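Local atomic coordinates of coronin (Toxoplasma gondii, PDB entry 4OZU), a protein that probably binds actin filaments, carries a WD40 beta-propeller domain and contributes to host-cell invasion and egress by the parasite. Residues Gly208-His213 against Arg253-Pro258; Ala218-Trp223 against Pro270-Phe275; His233-Gly238 against Met247-Thr252; Met242-Met247 against His261-Arg266. All coordinates share one frame; numbering follows the deposited sequence.

Interaction 1. Residues Gly208-His213 against Arg253-Pro258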
loop_
_atom_site.group_PDB
_atom_site.type_symbol
_atom_site.label_atom_id
_atom_site.label_comp_id
_atom_site.label_asym_id
_atom_site.label_seq_id
_atom_site.Cartn_x
_atom_site.Cartn_y
_atom_site.Cartn_z
ATOM N N GLY A 208 7.302 -20.656 -3.004
ATOM C CA GLY A 208 8.009 -20.260 -4.205
ATOM C C GLY A 208 9.083 -19.238 -3.920
ATOM O O GLY A 208 8.937 -18.402 -3.032
ATOM N N SER A 209 10.178 -19.311 -4.664
ATOM C CA SER A 209 11.216 -18.301 -4.541
ATOM C C SER A 209 12.012 -18.192 -5.826
ATOM O O SER A 209 12.327 -19.198 -6.454
ATOM C CB SER A 209 12.143 -18.613 -3.365
ATOM O OG SER A 209 13.020 -17.523 -3.129
ATOM N N VAL A 210 12.333 -16.961 -6.215
ATOM C CA VAL A 210 13.093 -16.722 -7.435
ATOM C C VAL A 210 13.910 -15.441 -7.317
ATOM O O VAL A 210 13.492 -14.484 -6.668
ATOM C CB VAL A 210 12.162 -16.634 -8.675
ATOM C CG1 VAL A 210 11.301 -15.374 -8.630
ATOM C CG2 VAL A 210 12.970 -16.699 -9.968
ATOM N N ALA A 211 15.080 -15.437 -7.941
ATOM C CA ALA A 211 15.879 -14.228 -8.055
ATOM C C ALA A 211 15.148 -13.283 -9.000
ATOM O O ALA A 211 15.013 -13.587 -10.183
ATOM C CB ALA A 211 17.274 -14.554 -8.570
ATOM N N CYS A 212 14.660 -12.153 -8.492
ATOM C CA CYS A 212 13.773 -11.317 -9.300
ATOM C C CYS A 212 14.500 -10.204 -10.055
ATOM O O CYS A 212 14.078 -9.851 -11.155
ATOM C CB CYS A 212 12.660 -10.725 -8.431
ATOM S SG CYS A 212 13.194 -9.696 -7.051
ATOM N N HIS A 213 15.579 -9.664 -9.481
ATOM C CA HIS A 213 16.405 -8.669 -10.163
ATOM C C HIS A 213 17.867 -8.817 -9.743
ATOM O O HIS A 213 18.151 -9.246 -8.630
ATOM C CB HIS A 213 15.879 -7.259 -9.876
ATOM C CG HIS A 213 14.467 -7.054 -10.327
ATOM N ND1 HIS A 213 14.144 -6.724 -11.626
ATOM C CD2 HIS A 213 13.294 -7.155 -9.661
ATOM C CE1 HIS A 213 12.831 -6.628 -11.740
ATOM N NE2 HIS A 213 12.292 -6.882 -10.560
ATOM N N ARG A 253 2.629 -19.707 -10.481
ATOM C CA ARG A 253 2.421 -21.100 -10.866
ATOM C C ARG A 253 3.454 -21.578 -11.894
ATOM O O ARG A 253 3.569 -22.780 -12.171
ATOM C CB ARG A 253 1.012 -21.280 -11.423
ATOM C CG ARG A 253 -0.068 -21.232 -10.366
ATOM C CD ARG A 253 -1.407 -21.698 -10.910
ATOM N NE ARG A 253 -2.425 -21.731 -9.862
ATOM C CZ ARG A 253 -3.177 -20.693 -9.503
ATOM N NH1 ARG A 253 -3.050 -19.514 -10.112
ATOM N NH2 ARG A 253 -4.066 -20.838 -8.531
ATOM N N LYS A 254 4.178 -20.619 -12.472
ATOM C CA LYS A 254 5.268 -20.862 -13.421
ATOM C C LYS A 254 6.396 -19.897 -13.075
ATOM O O LYS A 254 6.697 -18.960 -13.828
ATOM C CB LYS A 254 4.817 -20.647 -14.866
ATOM C CG LYS A 254 3.656 -21.511 -15.316
ATOM C CD LYS A 254 3.513 -21.447 -16.830
ATOM C CE LYS A 254 2.212 -22.063 -17.310
ATOM N NZ LYS A 254 2.125 -22.044 -18.796
ATOM N N PHE A 255 7.005 -20.139 -11.922
ATOM C CA PHE A 255 7.758 -19.129 -11.190
ATOM C C PHE A 255 9.262 -19.197 -11.441
ATOM O O PHE A 255 10.054 -18.893 -10.557
ATOM C CB PHE A 255 7.461 -19.314 -9.704
ATOM C CG PHE A 255 7.645 -18.083 -8.865
ATOM C CD1 PHE A 255 7.120 -16.850 -9.247
ATOM C CD2 PHE A 255 8.311 -18.175 -7.655
ATOM C CE1 PHE A 255 7.283 -15.741 -8.444
ATOM C CE2 PHE A 255 8.474 -17.067 -6.854
ATOM C CZ PHE A 255 7.967 -15.852 -7.245
ATOM N N ASP A 256 9.650 -19.594 -12.648
ATOM C CA ASP A 256 11.061 -19.793 -12.973
ATOM C C ASP A 256 11.648 -18.603 -13.730
ATOM O O ASP A 256 12.861 -18.386 -13.723
ATOM C CB ASP A 256 11.236 -21.071 -13.797
ATOM C CG ASP A 256 10.449 -21.043 -15.102
ATOM O OD1 ASP A 256 9.393 -20.372 -15.158
ATOM O OD2 ASP A 256 10.885 -21.698 -16.074
ATOM N N LYS A 257 10.785 -17.843 -14.385
ATOM C CA LYS A 257 11.216 -16.711 -15.191
ATOM C C LYS A 257 10.072 -15.728 -15.286
ATOM O O LYS A 257 8.913 -16.122 -15.146
ATOM C CB LYS A 257 11.642 -17.165 -16.590
ATOM C CG LYS A 257 10.482 -17.717 -17.412
ATOM C CD LYS A 257 10.903 -18.260 -18.773
ATOM C CE LYS A 257 9.679 -18.731 -19.551
ATOM N NZ LYS A 257 10.000 -19.304 -20.894
ATOM N N PRO A 258 10.381 -14.446 -15.529
ATOM C CA PRO A 258 9.300 -13.472 -15.684
ATOM C C PRO A 258 8.388 -13.821 -16.849
ATOM O O PRO A 258 8.836 -14.404 -17.840
ATOM C CB PRO A 258 10.036 -12.150 -15.959
ATOM C CG PRO A 258 11.438 -12.373 -15.546
ATOM C CD PRO A 258 11.709 -13.835 -15.702
HETATM O O HOH W 1 11.534 -20.485 -9.131
#
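Two neighbouring blades of the WD40 beta-propeller meet here near the surface. Residues 208-211 end the outermost strand of one blade. Residues 253-258 lie in the loop joining the two outer strands of the next. The contact rests on Val210 and Phe255, whose side chains both point at the opposite segment and cross obliquely. In Val210, CG1 sits between the backbone N and the carbonyl carbon (chi1 69°). That position places Val210 CG1 over one face of the Phe255 ring, 3.9 Å from the ring centroid and 22° off its normal, a CH-pi contact. The methyl is offset toward the rim, so its nearest ring atom is Phe255 CZ, 3.6 Å from Val210 CG1. Phe255 CG is anti to its own backbone N (chi1 -155°), which swings the ring toward the strand. Its edge meets the backbone of 208-209, with Phe255 CE2 3.6 Å from Ser209 N. Leu196 and Ile198 of the adjacent strand also touch this ring. Ser209 is turned away from the loop, and its OG bonds to Asn197 OD1. No direct hydrogen bond joins the segments. One water bridges them instead, donating to Ser209 O at 3.1 Å and to Phe255 O at 2.6 Å.

Interaction 2. Residues Ala218-Trp223 against Pro270-Phe275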
loop_
_atom_site.group_PDB
_atom_site.type_symbol
_atom_site.label_atom_id
_atom_site.label_comp_id
_atom_site.label_asym_id
_atom_site.label_seq_id
_atom_site.Cartn_x
_atom_site.Cartn_y
_atom_site.Cartn_z
ATOM N N ALA A 218 17.354 -2.135 -3.669
ATOM C CA ALA A 218 16.179 -2.819 -3.139
ATOM C C ALA A 218 15.095 -3.120 -4.167
ATOM O O ALA A 218 14.675 -2.236 -4.926
ATOM C CB ALA A 218 15.576 -1.995 -2.007
ATOM N N CYS A 219 14.648 -4.378 -4.167
ATOM C CA CYS A 219 13.484 -4.811 -4.935
ATOM C C CYS A 219 12.214 -4.621 -4.113
ATOM O O CYS A 219 12.245 -4.726 -2.885
ATOM C CB CYS A 219 13.619 -6.280 -5.346
ATOM S SG CYS A 219 15.127 -6.659 -6.247
ATOM N N LYS A 220 11.105 -4.327 -4.788
ATOM C CA LYS A 220 9.825 -4.133 -4.114
ATOM C C LYS A 220 8.779 -4.900 -4.897
ATOM O O LYS A 220 8.908 -5.039 -6.106
ATOM C CB LYS A 220 9.458 -2.646 -4.043
ATOM C CG LYS A 220 10.471 -1.761 -3.332
ATOM C CD LYS A 220 10.346 -1.859 -1.820
ATOM C CE LYS A 220 11.409 -1.023 -1.128
ATOM N NZ LYS A 220 11.283 -1.020 0.362
ATOM N N CYS A 221 7.745 -5.393 -4.227
ATOM C CA CYS A 221 6.706 -6.130 -4.927
ATOM C C CYS A 221 5.309 -5.688 -4.533
ATOM O O CYS A 221 5.108 -4.997 -3.541
ATOM C CB CYS A 221 6.844 -7.635 -4.681
ATOM S SG CYS A 221 6.289 -8.198 -3.035
ATOM N N THR A 222 4.355 -6.074 -5.368
ATOM C CA THR A 222 2.951 -6.041 -5.013
ATOM C C THR A 222 2.237 -7.071 -5.888
ATOM O O THR A 222 2.772 -7.500 -6.909
ATOM C CB THR A 222 2.342 -4.648 -5.197
ATOM O OG1 THR A 222 1.079 -4.586 -4.523
ATOM C CG2 THR A 222 2.168 -4.322 -6.664
ATOM N N TRP A 223 1.036 -7.470 -5.490
ATOM C CA TRP A 223 0.268 -8.420 -6.274
ATOM C C TRP A 223 -0.503 -7.699 -7.367
ATOM O O TRP A 223 -0.913 -6.555 -7.184
ATOM C CB TRP A 223 -0.691 -9.198 -5.380
ATOM C CG TRP A 223 0.005 -10.188 -4.536
ATOM C CD1 TRP A 223 0.653 -9.947 -3.368
ATOM C CD2 TRP A 223 0.128 -11.594 -4.788
ATOM N NE1 TRP A 223 1.177 -11.118 -2.865
ATOM C CE2 TRP A 223 0.870 -12.143 -3.723
ATOM C CE3 TRP A 223 -0.317 -12.441 -5.806
ATOM C CZ2 TRP A 223 1.175 -13.497 -3.645
ATOM C CZ3 TRP A 223 -0.008 -13.791 -5.726
ATOM C CH2 TRP A 223 0.731 -14.302 -4.653
ATOM N N PRO A 270 14.640 3.155 -5.088
ATOM C CA PRO A 270 13.739 2.014 -5.267
ATOM C C PRO A 270 12.325 2.485 -5.578
ATOM O O PRO A 270 11.897 3.535 -5.089
ATOM C CB PRO A 270 13.810 1.288 -3.921
ATOM C CG PRO A 270 15.144 1.645 -3.375
ATOM C CD PRO A 270 15.426 3.046 -3.847
ATOM N N LEU A 271 11.635 1.730 -6.418
ATOM C CA LEU A 271 10.290 2.083 -6.845
ATOM C C LEU A 271 9.238 1.263 -6.110
ATOM O O LEU A 271 9.283 0.032 -6.103
ATOM C CB LEU A 271 10.140 1.889 -8.355
ATOM C CG LEU A 271 10.923 2.883 -9.220
ATOM C CD1 LEU A 271 10.965 2.421 -10.665
ATOM C CD2 LEU A 271 10.339 4.281 -9.125
ATOM N N TYR A 272 8.310 1.970 -5.473
ATOM C CA TYR A 272 7.149 1.357 -4.843
ATOM C C TYR A 272 6.045 1.192 -5.871
ATOM O O TYR A 272 5.583 2.186 -6.439
ATOM C CB TYR A 272 6.658 2.206 -3.668
ATOM C CG TYR A 272 7.618 2.185 -2.507
ATOM C CD1 TYR A 272 7.521 1.206 -1.526
ATOM C CD2 TYR A 272 8.644 3.117 -2.408
ATOM C CE1 TYR A 272 8.408 1.162 -0.472
ATOM C CE2 TYR A 272 9.536 3.083 -1.350
ATOM C CZ TYR A 272 9.413 2.097 -0.391
ATOM O OH TYR A 272 10.289 2.046 0.660
ATOM N N PRO A 273 5.632 -0.058 -6.132
ATOM C CA PRO A 273 4.498 -0.305 -7.025
ATOM C C PRO A 273 3.169 -0.241 -6.284
ATOM O O PRO A 273 3.033 -0.835 -5.213
ATOM C CB PRO A 273 4.772 -1.717 -7.546
ATOM C CG PRO A 273 5.462 -2.390 -6.407
ATOM C CD PRO A 273 6.266 -1.319 -5.703
ATOM N N ILE A 274 2.211 0.488 -6.857
ATOM C CA ILE A 274 0.857 0.590 -6.324
ATOM C C ILE A 274 -0.133 0.106 -7.373
ATOM O O ILE A 274 -0.220 0.693 -8.455
ATOM C CB ILE A 274 0.510 2.040 -5.926
ATOM C CG1 ILE A 274 1.507 2.567 -4.886
ATOM C CG2 ILE A 274 -0.917 2.137 -5.415
ATOM C CD1 ILE A 274 1.541 1.784 -3.587
ATOM N N PHE A 275 -0.871 -0.956 -7.058
ATOM C CA PHE A 275 -1.834 -1.526 -7.994
ATOM C C PHE A 275 -3.271 -1.176 -7.631
ATOM O O PHE A 275 -3.715 -1.401 -6.506
ATOM C CB PHE A 275 -1.679 -3.047 -8.055
ATOM C CG PHE A 275 -2.455 -3.704 -9.173
ATOM C CD1 PHE A 275 -2.337 -3.261 -10.482
ATOM C CD2 PHE A 275 -3.273 -4.794 -8.916
ATOM C CE1 PHE A 275 -3.028 -3.884 -11.504
ATOM C CE2 PHE A 275 -3.969 -5.420 -9.935
ATOM C CZ PHE A 275 -3.845 -4.969 -11.226
HETATM O O HOH W 2 12.751 -0.985 -6.726
HETATM O O HOH W 3 -0.641 -2.422 -4.463
#
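The innermost strands of two successive propeller blades lie side by side here, 220-223 in one and 271-275 in the next. Their axes come within 6.2 Å and run almost parallel, 5° apart. That is too far for direct backbone pairing, so side chains and waters fill the interface. Lys220 points toward the neighbouring strand, and its chain bends at chi2 (-79°). It then runs alongside Tyr272, both side chains pointing the same way. At the tips, Lys220 NZ donates a hydrogen bond to Tyr272 OH at 3.2 Å. The ammonium also forms a salt bridge to Glu35 and bonds to Leu176 O, so this buried charge has several partners. In a WD40 propeller such inner strands are packed round the central axis, and here each belongs to its own four-stranded antiparallel sheet. Pro273 wedges its ring between Lys220 and Thr222. Pro273 CD lies 3.8 Å from Lys220 CB, and Pro273 CB lies 3.8 Å from Thr222 CG2. Thr222 OG1 is anti to the backbone N (chi1 -165°) and reaches a water that accepts from Phe275 N. A second water donates to Ala218 O at 2.9 Å and accepts from Leu271 N. Nearby, Ala218 CB rests on Pro270 CG at 3.9 Å.

Interaction 3. Residues His233-Gly238 against Met247-Thr252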
loop_
_atom_site.group_PDB
_atom_site.type_symbol
_atom_site.label_atom_id
_atom_site.label_comp_id
_atom_site.label_asym_id
_atom_site.label_seq_id
_atom_site.Cartn_x
_atom_site.Cartn_y
_atom_site.Cartn_z
ATOM N N HIS A 233 -0.581 -13.690 -10.095
ATOM C CA HIS A 233 0.489 -12.871 -10.660
ATOM C C HIS A 233 0.980 -11.811 -9.672
ATOM O O HIS A 233 0.197 -11.214 -8.933
ATOM C CB HIS A 233 0.041 -12.213 -11.966
ATOM C CG HIS A 233 0.022 -13.154 -13.131
ATOM N ND1 HIS A 233 -0.670 -14.347 -13.115
ATOM C CD2 HIS A 233 0.631 -13.091 -14.339
ATOM C CE1 HIS A 233 -0.497 -14.972 -14.265
ATOM N NE2 HIS A 233 0.290 -14.233 -15.026
ATOM N N VAL A 234 2.295 -11.604 -9.688
ATOM C CA VAL A 234 2.986 -10.671 -8.806
ATOM C C VAL A 234 3.850 -9.755 -9.654
ATOM O O VAL A 234 4.369 -10.175 -10.685
ATOM C CB VAL A 234 3.874 -11.404 -7.773
ATOM C CG1 VAL A 234 4.711 -10.410 -6.958
ATOM C CG2 VAL A 234 3.026 -12.242 -6.855
ATOM N N PHE A 235 3.988 -8.509 -9.212
ATOM C CA PHE A 235 4.761 -7.483 -9.918
ATOM C C PHE A 235 5.949 -7.062 -9.071
ATOM O O PHE A 235 5.776 -6.818 -7.885
ATOM C CB PHE A 235 3.886 -6.264 -10.204
ATOM C CG PHE A 235 4.594 -5.153 -10.943
ATOM C CD1 PHE A 235 4.763 -5.214 -12.316
ATOM C CD2 PHE A 235 5.062 -4.036 -10.264
ATOM C CE1 PHE A 235 5.392 -4.189 -12.998
ATOM C CE2 PHE A 235 5.697 -3.014 -10.941
ATOM C CZ PHE A 235 5.858 -3.090 -12.312
ATOM N N THR A 236 7.142 -6.972 -9.660
ATOM C CA THR A 236 8.304 -6.466 -8.928
ATOM C C THR A 236 8.961 -5.309 -9.644
ATOM O O THR A 236 8.907 -5.211 -10.872
ATOM C CB THR A 236 9.392 -7.550 -8.703
ATOM O OG1 THR A 236 9.843 -8.052 -9.966
ATOM C CG2 THR A 236 8.864 -8.689 -7.859
ATOM N N THR A 237 9.561 -4.427 -8.845
ATOM C CA THR A 237 10.509 -3.431 -9.322
ATOM C C THR A 237 11.858 -3.762 -8.732
ATOM O O THR A 237 11.943 -4.372 -7.671
ATOM C CB THR A 237 10.144 -2.004 -8.897
ATOM O OG1 THR A 237 10.254 -1.900 -7.471
ATOM C CG2 THR A 237 8.738 -1.642 -9.333
ATOM N N GLY A 238 12.912 -3.328 -9.397
ATOM C CA GLY A 238 14.243 -3.573 -8.900
ATOM C C GLY A 238 15.264 -2.976 -9.829
ATOM O O GLY A 238 14.959 -2.070 -10.611
ATOM N N MET A 247 11.419 -3.668 -14.165
ATOM C CA MET A 247 10.261 -4.303 -13.560
ATOM C C MET A 247 9.999 -5.654 -14.191
ATOM O O MET A 247 10.482 -5.945 -15.286
ATOM C CB MET A 247 9.026 -3.422 -13.710
ATOM C CG MET A 247 8.695 -3.110 -15.149
ATOM S SD MET A 247 7.356 -1.918 -15.321
ATOM C CE MET A 247 7.419 -1.601 -17.083
ATOM N N ALA A 248 9.220 -6.467 -13.492
ATOM C CA ALA A 248 8.882 -7.794 -13.972
ATOM C C ALA A 248 7.510 -8.217 -13.481
ATOM O O ALA A 248 7.072 -7.815 -12.401
ATOM C CB ALA A 248 9.926 -8.800 -13.538
ATOM N N ILE A 249 6.840 -9.010 -14.313
ATOM C CA ILE A 249 5.599 -9.688 -13.955
ATOM C C ILE A 249 5.907 -11.174 -13.806
ATOM O O ILE A 249 6.577 -11.758 -14.659
ATOM C CB ILE A 249 4.499 -9.477 -15.016
ATOM C CG1 ILE A 249 4.082 -8.004 -15.060
ATOM C CG2 ILE A 249 3.285 -10.380 -14.728
ATOM C CD1 ILE A 249 3.088 -7.670 -16.155
ATOM N N TRP A 250 5.427 -11.760 -12.714
ATOM C CA TRP A 250 5.664 -13.161 -12.394
ATOM C C TRP A 250 4.360 -13.896 -12.230
ATOM O O TRP A 250 3.409 -13.374 -11.654
ATOM C CB TRP A 250 6.467 -13.308 -11.103
ATOM C CG TRP A 250 7.684 -12.486 -11.093
ATOM C CD1 TRP A 250 7.780 -11.164 -10.756
ATOM C CD2 TRP A 250 9.003 -12.910 -11.450
ATOM N NE1 TRP A 250 9.078 -10.745 -10.873
ATOM C CE2 TRP A 250 9.847 -11.794 -11.304
ATOM C CE3 TRP A 250 9.546 -14.119 -11.882
ATOM C CZ2 TRP A 250 11.210 -11.856 -11.571
ATOM C CZ3 TRP A 250 10.894 -14.180 -12.145
ATOM C CH2 TRP A 250 11.716 -13.055 -11.989
ATOM N N ASP A 251 4.358 -15.125 -12.720
ATOM C CA ASP A 251 3.280 -16.074 -12.511
ATOM C C ASP A 251 3.741 -17.069 -11.455
ATOM O O ASP A 251 4.667 -17.845 -11.693
ATOM C CB ASP A 251 2.943 -16.776 -13.824
ATOM C CG ASP A 251 1.839 -17.807 -13.684
ATOM O OD1 ASP A 251 1.347 -18.040 -12.558
ATOM O OD2 ASP A 251 1.463 -18.392 -14.721
ATOM N N THR A 252 3.108 -17.047 -10.285
ATOM C CA THR A 252 3.568 -17.880 -9.175
ATOM C C THR A 252 3.347 -19.370 -9.414
ATOM O O THR A 252 3.837 -20.206 -8.647
ATOM C CB THR A 252 2.888 -17.482 -7.851
ATOM O OG1 THR A 252 1.466 -17.486 -8.011
ATOM C CG2 THR A 252 3.341 -16.095 -7.429
#
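Trp250 NE1 donates to Thr236 OG1 at 2.9 Å. The bond is nearly straight (168°), and the hydroxyl oxygen lies in the indole plane, at the ring edge. Thr236 holds OG1 between its backbone N and carbonyl carbon (chi1 59°), turned to the indole. On the same face Ala248 CB lies 3.7 Å from Thr236 OG1. The opposite face carries His233, Phe235, Met247, Ile249 and Asp251. There Met247 SD lies in the plane of the Phe235 ring at its edge, 4.8 Å from the centroid, a Met-aromatic contact. Phe235 CZ also touches Met247 CB at 3.5 Å. Farther along, Asp251 CB sits over one face of the His233 ring, 4.1 Å from its centroid. The backbone sets this register. The strands form the antiparallel hairpin of the two middle strands of a propeller blade. Val234 pairs with Trp250 through both N-H groups, Trp250 N to Val234 O being 2.8 Å. Thr236 and Ala248 pair likewise. Trp250-Asp251, at the end of the third strand, is consistent with the Trp-Asp pair that names WD repeats. In the next shell His213 NE2 bonds to Thr236 OG1, consistent with the Trp-Ser/Thr-His part of the hydrogen-bond network of WD repeats. Leu196 of the adjacent blade packs on Val234, Thr236 and Trp250. Asp251 OD1 accepts from Arg253 N, and His233 ND1 bonds to Asp231 O.

Interaction 4. Residues Met242-Met247 against His261-Arg266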
loop_
_atom_site.group_PDB
_atom_site.type_symbol
_atom_site.label_atom_id
_atom_site.label_comp_id
_atom_site.label_asym_id
_atom_site.label_seq_id
_atom_site.Cartn_x
_atom_site.Cartn_y
_atom_site.Cartn_z
ATOM N N MET A 242 23.287 -3.438 -14.394
ATOM C CA MET A 242 23.902 -2.133 -14.607
ATOM C C MET A 242 23.225 -1.060 -13.756
ATOM O O MET A 242 23.390 0.134 -14.001
ATOM C CB MET A 242 23.839 -1.766 -16.089
ATOM C CG MET A 242 24.618 -2.739 -16.968
ATOM S SD MET A 242 24.780 -2.210 -18.681
ATOM C CE MET A 242 23.065 -2.162 -19.191
ATOM N N GLN A 243 22.476 -1.509 -12.752
ATOM C CA GLN A 243 21.794 -0.632 -11.796
ATOM C C GLN A 243 20.732 0.266 -12.432
ATOM O O GLN A 243 20.357 1.288 -11.857
ATOM C CB GLN A 243 22.816 0.232 -11.047
ATOM C CG GLN A 243 23.794 -0.576 -10.208
ATOM C CD GLN A 243 23.144 -1.182 -8.976
ATOM O OE1 GLN A 243 21.939 -1.048 -8.762
ATOM N NE2 GLN A 243 23.944 -1.850 -8.155
ATOM N N GLU A 244 20.232 -0.119 -13.603
ATOM C CA GLU A 244 19.085 0.566 -14.189
ATOM C C GLU A 244 17.814 0.086 -13.494
ATOM O O GLU A 244 17.761 -1.045 -13.020
ATOM C CB GLU A 244 19.000 0.328 -15.702
ATOM C CG GLU A 244 18.555 -1.070 -16.147
ATOM C CD GLU A 244 19.709 -2.053 -16.267
ATOM O OE1 GLU A 244 20.580 -2.076 -15.370
ATOM O OE2 GLU A 244 19.747 -2.803 -17.269
ATOM N N ARG A 245 16.791 0.933 -13.428
ATOM C CA ARG A 245 15.533 0.530 -12.802
ATOM C C ARG A 245 14.680 -0.241 -13.803
ATOM O O ARG A 245 14.547 0.150 -14.962
ATOM C CB ARG A 245 14.774 1.744 -12.252
ATOM C CG ARG A 245 15.590 2.521 -11.216
ATOM C CD ARG A 245 14.750 3.427 -10.323
ATOM N NE ARG A 245 14.138 4.530 -11.053
ATOM C CZ ARG A 245 13.575 5.585 -10.473
ATOM N NH1 ARG A 245 13.553 5.687 -9.149
ATOM N NH2 ARG A 245 13.047 6.548 -11.219
ATOM N N GLU A 246 14.123 -1.354 -13.344
ATOM C CA GLU A 246 13.378 -2.250 -14.210
ATOM C C GLU A 246 12.233 -2.904 -13.453
ATOM O O GLU A 246 12.096 -2.736 -12.244
ATOM C CB GLU A 246 14.303 -3.320 -14.784
ATOM C CG GLU A 246 15.037 -4.104 -13.717
ATOM C CD GLU A 246 15.968 -5.148 -14.295
ATOM O OE1 GLU A 246 16.600 -4.872 -15.336
ATOM O OE2 GLU A 246 16.056 -6.248 -13.711
ATOM N N MET A 247 11.419 -3.668 -14.165
ATOM C CA MET A 247 10.261 -4.303 -13.560
ATOM C C MET A 247 9.999 -5.654 -14.191
ATOM O O MET A 247 10.482 -5.945 -15.286
ATOM C CB MET A 247 9.026 -3.422 -13.710
ATOM C CG MET A 247 8.695 -3.110 -15.149
ATOM S SD MET A 247 7.356 -1.918 -15.321
ATOM C CE MET A 247 7.419 -1.601 -17.083
ATOM N N HIS A 261 9.258 -8.640 -18.683
ATOM C CA HIS A 261 10.345 -7.895 -18.051
ATOM C C HIS A 261 10.669 -6.680 -18.903
ATOM O O HIS A 261 10.744 -6.784 -20.132
ATOM C CB HIS A 261 11.585 -8.781 -17.889
ATOM C CG HIS A 261 12.735 -8.110 -17.199
ATOM N ND1 HIS A 261 13.626 -7.291 -17.860
ATOM C CD2 HIS A 261 13.146 -8.149 -15.909
ATOM C CE1 HIS A 261 14.531 -6.846 -17.006
ATOM N NE2 HIS A 261 14.264 -7.353 -15.815
ATOM N N ALA A 262 10.863 -5.528 -18.264
ATOM C CA ALA A 262 11.197 -4.314 -19.004
ATOM C C ALA A 262 11.980 -3.316 -18.168
ATOM O O ALA A 262 11.795 -3.216 -16.953
ATOM C CB ALA A 262 9.924 -3.658 -19.532
ATOM N N GLU A 263 12.856 -2.576 -18.838
ATOM C CA GLU A 263 13.558 -1.457 -18.226
ATOM C C GLU A 263 12.583 -0.296 -18.025
ATOM O O GLU A 263 11.668 -0.099 -18.828
ATOM C CB GLU A 263 14.743 -1.033 -19.101
ATOM C CG GLU A 263 15.613 0.066 -18.505
ATOM C CD GLU A 263 16.835 0.375 -19.359
ATOM O OE1 GLU A 263 17.220 -0.481 -20.185
ATOM O OE2 GLU A 263 17.410 1.474 -19.204
ATOM N N ILE A 264 12.765 0.449 -16.940
ATOM C CA ILE A 264 11.950 1.635 -16.678
ATOM C C ILE A 264 12.750 2.902 -16.973
ATOM O O ILE A 264 12.355 3.701 -17.818
ATOM C CB ILE A 264 11.455 1.690 -15.225
ATOM C CG1 ILE A 264 10.528 0.518 -14.924
ATOM C CG2 ILE A 264 10.689 2.995 -14.967
ATOM C CD1 ILE A 264 10.284 0.305 -13.440
ATOM N N ASP A 265 13.858 3.088 -16.259
ATOM C CA ASP A 265 14.725 4.254 -16.458
ATOM C C ASP A 265 16.054 4.090 -15.714
ATOM O O ASP A 265 16.377 2.992 -15.259
ATOM C CB ASP A 265 14.011 5.538 -16.009
ATOM C CG ASP A 265 13.621 5.524 -14.534
ATOM O OD1 ASP A 265 14.264 4.814 -13.734
ATOM O OD2 ASP A 265 12.669 6.244 -14.167
ATOM N N ARG A 266 16.815 5.181 -15.591
ATOM C CA ARG A 266 18.104 5.160 -14.899
ATOM C C ARG A 266 18.079 5.970 -13.601
ATOM O O ARG A 266 19.065 6.621 -13.244
ATOM C CB ARG A 266 19.210 5.689 -15.818
ATOM C CG ARG A 266 19.523 4.775 -16.989
ATOM C CD ARG A 266 21.003 4.817 -17.332
ATOM N NE ARG A 266 21.336 3.934 -18.449
ATOM C CZ ARG A 266 21.475 4.322 -19.714
ATOM N NH1 ARG A 266 21.319 5.595 -20.061
ATOM N NH2 ARG A 266 21.778 3.427 -20.644
#
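A classic beta bulge interrupts the pairing: Ile264 and Asp265 both face Arg245. The carbonyl Arg245 O accepts from both of their N-H groups. Ile264 N lies in the carbonyl plane, on a lone pair, 2.7 Å from Arg245 O. Asp265 N lies above that plane, 3.3 Å from Arg245 O. Beyond the bulge the register is shifted by one, so Glu246 pairs with Glu263 and Met247 with Ala262. The side chain of Arg245 also grips Asp265, side-on and nearly coplanar with the carboxylate. In this salt bridge Arg245 NE meets Asp265 OD1 at 2.7 Å and Arg245 NH2 meets Asp265 OD2 at 3.0 Å, each oxygen using its syn lone pair. A bend at chi3 (-67°) brings the guanidinium alongside. Its NH1 continues to Asp289 and to Ser269 O. These are the two outer strands of a WD40 blade, joined as an antiparallel hairpin. On one face Glu246 stands with CG between backbone N and carbonyl carbon (chi1 56°), then runs straight. His261 NE2 donates to Glu246 OE2 at 3.0 Å. The oxygen lies in the imidazole plane but is met from above its own carboxylate plane, 77° out of it. His213 ND1 bonds to the same oxygen, so two imidazoles meet there, which probably favours a charged carboxylate. Beside the bulge, Ile264 CD1 packs on Met247 CB at 3.9 Å. Tyr295 and Leu271 touch Ile264 from the next blade.

Interactions 3 and 4 lie in one sheet and share Met247, with Gly238 O to Glu246 N at 2.9 Å linking them. Interactions 1 and 2 join this blade to its two neighbours. His213, in segment 208-213 of interaction 1, reaches the other two: His213 NE2 is 2.8 Å from Thr236 OG1 of interaction 3, and His213 ND1 is 2.9 Å from Glu246 OE2 of interaction 4. Interaction 2 meets interaction 3 at Leu271 O and Thr237 OG1, 2.6 Å apart. Leu271 CD1 also packs on Ile264 CD1 of interaction 4. Bound TRS, probably from the crystallisation liquor, is hydrogen-bonded to Cys212 O; TRS also lies about 3 Å from the side chain of His261 and about 4 Å from that of Trp250.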